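Local coordinates for KLLA0F12672p (PDB 4M3O), which probably removes phosphate from the C-terminal domain of the largest RNA polymerase II subunit, a role in transcription; this chain is its zinc-binding N-terminal domain, at residues Y111-K114 / A115-R118. Residues are numbered along the deposited sequence; the frame is centred on the assembly and turned at random.
Sequences YCTK and AHFR. With ZN (zinc ion), chain C.
Cys112 and His116 meet at the zinc ion. Cys112 SG binds the metal at 2.3 Å and His116 ND1 at 2.2 Å. Cys74 and Cys79 complete the four ligands. The sulfur of Cys112 lies between its own backbone N and carbonyl carbon (chi1 61°), which points it at the zinc, where it comes 3.3 Å from His116 ND1. With zinc at ND1 and Glu154 OE2 at NE2, the imidazole is held at both nitrogens, and the carboxylate probably makes ND1 a stronger donor to the metal.

The next layer sets the backbone. Thr113 is the N-cap of helix 114-125. Its OG1 accepts from His116 N at 3.1 Å, so the residue right after Cys112 caps the backbone of His116. The first helical turn follows, with Phe117 N hydrogen-bonded to Thr113 O, nearly straight at 175°, and Arg118 N to Lys114 O at 2.9 Å.

Tyr111 packs against this turn. Phe117 CA sits over one face of its ring in a CH-pi contact, 3.9 Å from the centroid. Tyr111 CE1 reaches the edge of the Phe117 ring, 3.8 Å from CD1. Tyr111 OH is hydrogen-bonded to Ser120 OG, further along the helix. With an alanine in place of Tyr111, the Phe117 backbone would probably lose the ring that covers it and Ser120 its hydroxyl partner. The whole is the second half of the zinc finger of the Rtr1/RPAP2 family, built from three cysteines and one histidine, with its last two ligands flanking a helix N-cap.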
ATOM      1  N   TYR A 111       0.269  14.408  -2.326  1.00 39.18           N
ATOM      2  CA  TYR A 111      -1.096  14.196  -1.886  1.00 41.13           C
ATOM      3  C   TYR A 111      -1.984  15.250  -2.458  1.00 41.11           C
ATOM      4  O   TYR A 111      -1.513  16.347  -2.724  1.00 45.85           O
ATOM      5  CB  TYR A 111      -1.135  14.242  -0.336  1.00 39.08           C
ATOM      6  CG  TYR A 111      -0.280  13.168   0.192  1.00 36.55           C
ATOM      7  CD1 TYR A 111       1.026  13.431   0.626  1.00 34.65           C
ATOM      8  CD2 TYR A 111      -0.750  11.853   0.216  1.00 33.66           C
ATOM      9  CE1 TYR A 111       1.843  12.388   1.067  1.00 33.23           C
ATOM     10  CE2 TYR A 111       0.058  10.815   0.677  1.00 32.21           C
ATOM     11  CZ  TYR A 111       1.349  11.082   1.095  1.00 31.78           C
ATOM     12  OH  TYR A 111       2.165  10.010   1.491  1.00 29.28           O
ATOM     13  N   CYS A 112      -3.278  14.946  -2.520  1.00 42.09           N
ATOM     14  CA  CYS A 112      -4.318  15.876  -2.969  1.00 43.56           C
ATOM     15  C   CYS A 112      -4.535  17.010  -1.965  1.00 43.41           C
ATOM     16  O   CYS A 112      -4.829  18.141  -2.370  1.00 41.68           O
ATOM     17  CB  CYS A 112      -5.668  15.144  -3.211  1.00 41.01           C
ATOM     18  SG  CYS A 112      -6.369  14.324  -1.742  1.00 42.28           S
ATOM     19  N   THR A 113      -4.328  16.720  -0.679  1.00 43.31           N
ATOM     20  CA  THR A 113      -4.687  17.625   0.459  1.00 40.78           C
ATOM     21  C   THR A 113      -3.794  17.408   1.680  1.00 42.84           C
ATOM     22  O   THR A 113      -3.068  16.401   1.755  1.00 42.41           O
ATOM     23  CB  THR A 113      -6.128  17.315   1.004  1.00 42.26           C
ATOM     24  OG1 THR A 113      -6.231  15.907   1.343  1.00 37.83           O
ATOM     25  CG2 THR A 113      -7.156  17.637  -0.047  1.00 43.03           C
ATOM     26  N   LYS A 114      -3.874  18.287   2.672  1.00 35.80           N
ATOM     27  CA  LYS A 114      -3.067  18.070   3.869  1.00 39.39           C
ATOM     28  C   LYS A 114      -3.615  16.857   4.695  1.00 35.22           C
ATOM     29  O   LYS A 114      -2.877  16.128   5.407  1.00 38.27           O
ATOM     30  CB  LYS A 114      -3.085  19.326   4.726  1.00 47.73           C
ATOM     31  CG  LYS A 114      -2.094  19.316   5.874  1.00 49.58           C
ATOM     32  CD  LYS A 114      -2.726  20.015   7.059  1.00 64.16           C
ATOM     33  CE  LYS A 114      -3.817  19.141   7.687  1.00 66.74           C
ATOM     34  NZ  LYS A 114      -4.116  19.595   9.065  1.00 71.56           N
ATOM     35  N   ALA A 115      -4.906  16.681   4.591  1.00 32.73           N
ATOM     36  CA  ALA A 115      -5.645  15.664   5.274  1.00 36.39           C
ATOM     37  C   ALA A 115      -5.099  14.288   4.829  1.00 36.57           C
ATOM     38  O   ALA A 115      -4.756  13.433   5.693  1.00 34.79           O
ATOM     39  CB  ALA A 115      -7.138  15.831   4.960  1.00 38.18           C
ATOM     40  N   HIS A 116      -4.937  14.117   3.518  1.00 33.63           N
ATOM     41  CA  HIS A 116      -4.399  12.847   2.950  1.00 33.48           C
ATOM     42  C   HIS A 116      -2.928  12.674   3.223  1.00 34.69           C
ATOM     43  O   HIS A 116      -2.495  11.552   3.485  1.00 34.79           O
ATOM     44  CB  HIS A 116      -4.819  12.636   1.489  1.00 36.23           C
ATOM     45  CG  HIS A 116      -6.183  12.030   1.363  1.00 39.17           C
ATOM     46  ND1 HIS A 116      -6.741  11.652   0.171  1.00 41.14           N
ATOM     47  CD2 HIS A 116      -7.071  11.652   2.321  1.00 43.46           C
ATOM     48  CE1 HIS A 116      -7.934  11.115   0.385  1.00 44.39           C
ATOM     49  NE2 HIS A 116      -8.152  11.098   1.687  1.00 42.98           N
ATOM     50  N   PHE A 117      -2.161  13.774   3.220  1.00 31.78           N
ATOM     51  CA  PHE A 117      -0.829  13.753   3.853  1.00 37.33           C
ATOM     52  C   PHE A 117      -0.848  13.127   5.292  1.00 32.57           C
ATOM     53  O   PHE A 117      -0.101  12.223   5.566  1.00 29.95           O
ATOM     54  CB  PHE A 117      -0.211  15.170   3.877  1.00 37.45           C
ATOM     55  CG  PHE A 117       1.098  15.249   4.590  1.00 36.60           C
ATOM     56  CD1 PHE A 117       2.108  14.364   4.338  1.00 35.98           C
ATOM     57  CD2 PHE A 117       1.310  16.248   5.528  1.00 39.99           C
ATOM     58  CE1 PHE A 117       3.326  14.460   5.007  1.00 39.44           C
ATOM     59  CE2 PHE A 117       2.498  16.338   6.198  1.00 41.45           C
ATOM     60  CZ  PHE A 117       3.523  15.480   5.935  1.00 39.04           C
ATOM     61  N   ARG A 118      -1.719  13.611   6.169  1.00 31.71           N
ATOM     62  CA  ARG A 118      -1.769  13.123   7.564  1.00 31.32           C
ATOM     63  C   ARG A 118      -2.269  11.672   7.652  1.00 27.93           C
ATOM     64  O   ARG A 118      -1.770  10.874   8.430  1.00 30.31           O
ATOM     65  CB  ARG A 118      -2.641  14.087   8.428  1.00 32.19           C
ATOM     66  CG  ARG A 118      -2.097  15.499   8.582  1.00 32.75           C
ATOM     67  CD  ARG A 118      -0.693  15.472   9.210  1.00 36.65           C
ATOM     68  NE  ARG A 118      -0.331  16.723   9.880  1.00 35.00           N
ATOM     69  CZ  ARG A 118       0.920  17.067  10.227  1.00 38.67           C
ATOM     70  NH1 ARG A 118       1.978  16.321   9.927  1.00 37.03           N
ATOM     71  NH2 ARG A 118       1.131  18.177  10.906  1.00 41.03           N
TER
HETATM   72 ZN    ZN C 300      -5.899  12.088  -1.851  1.00 39.82          ZN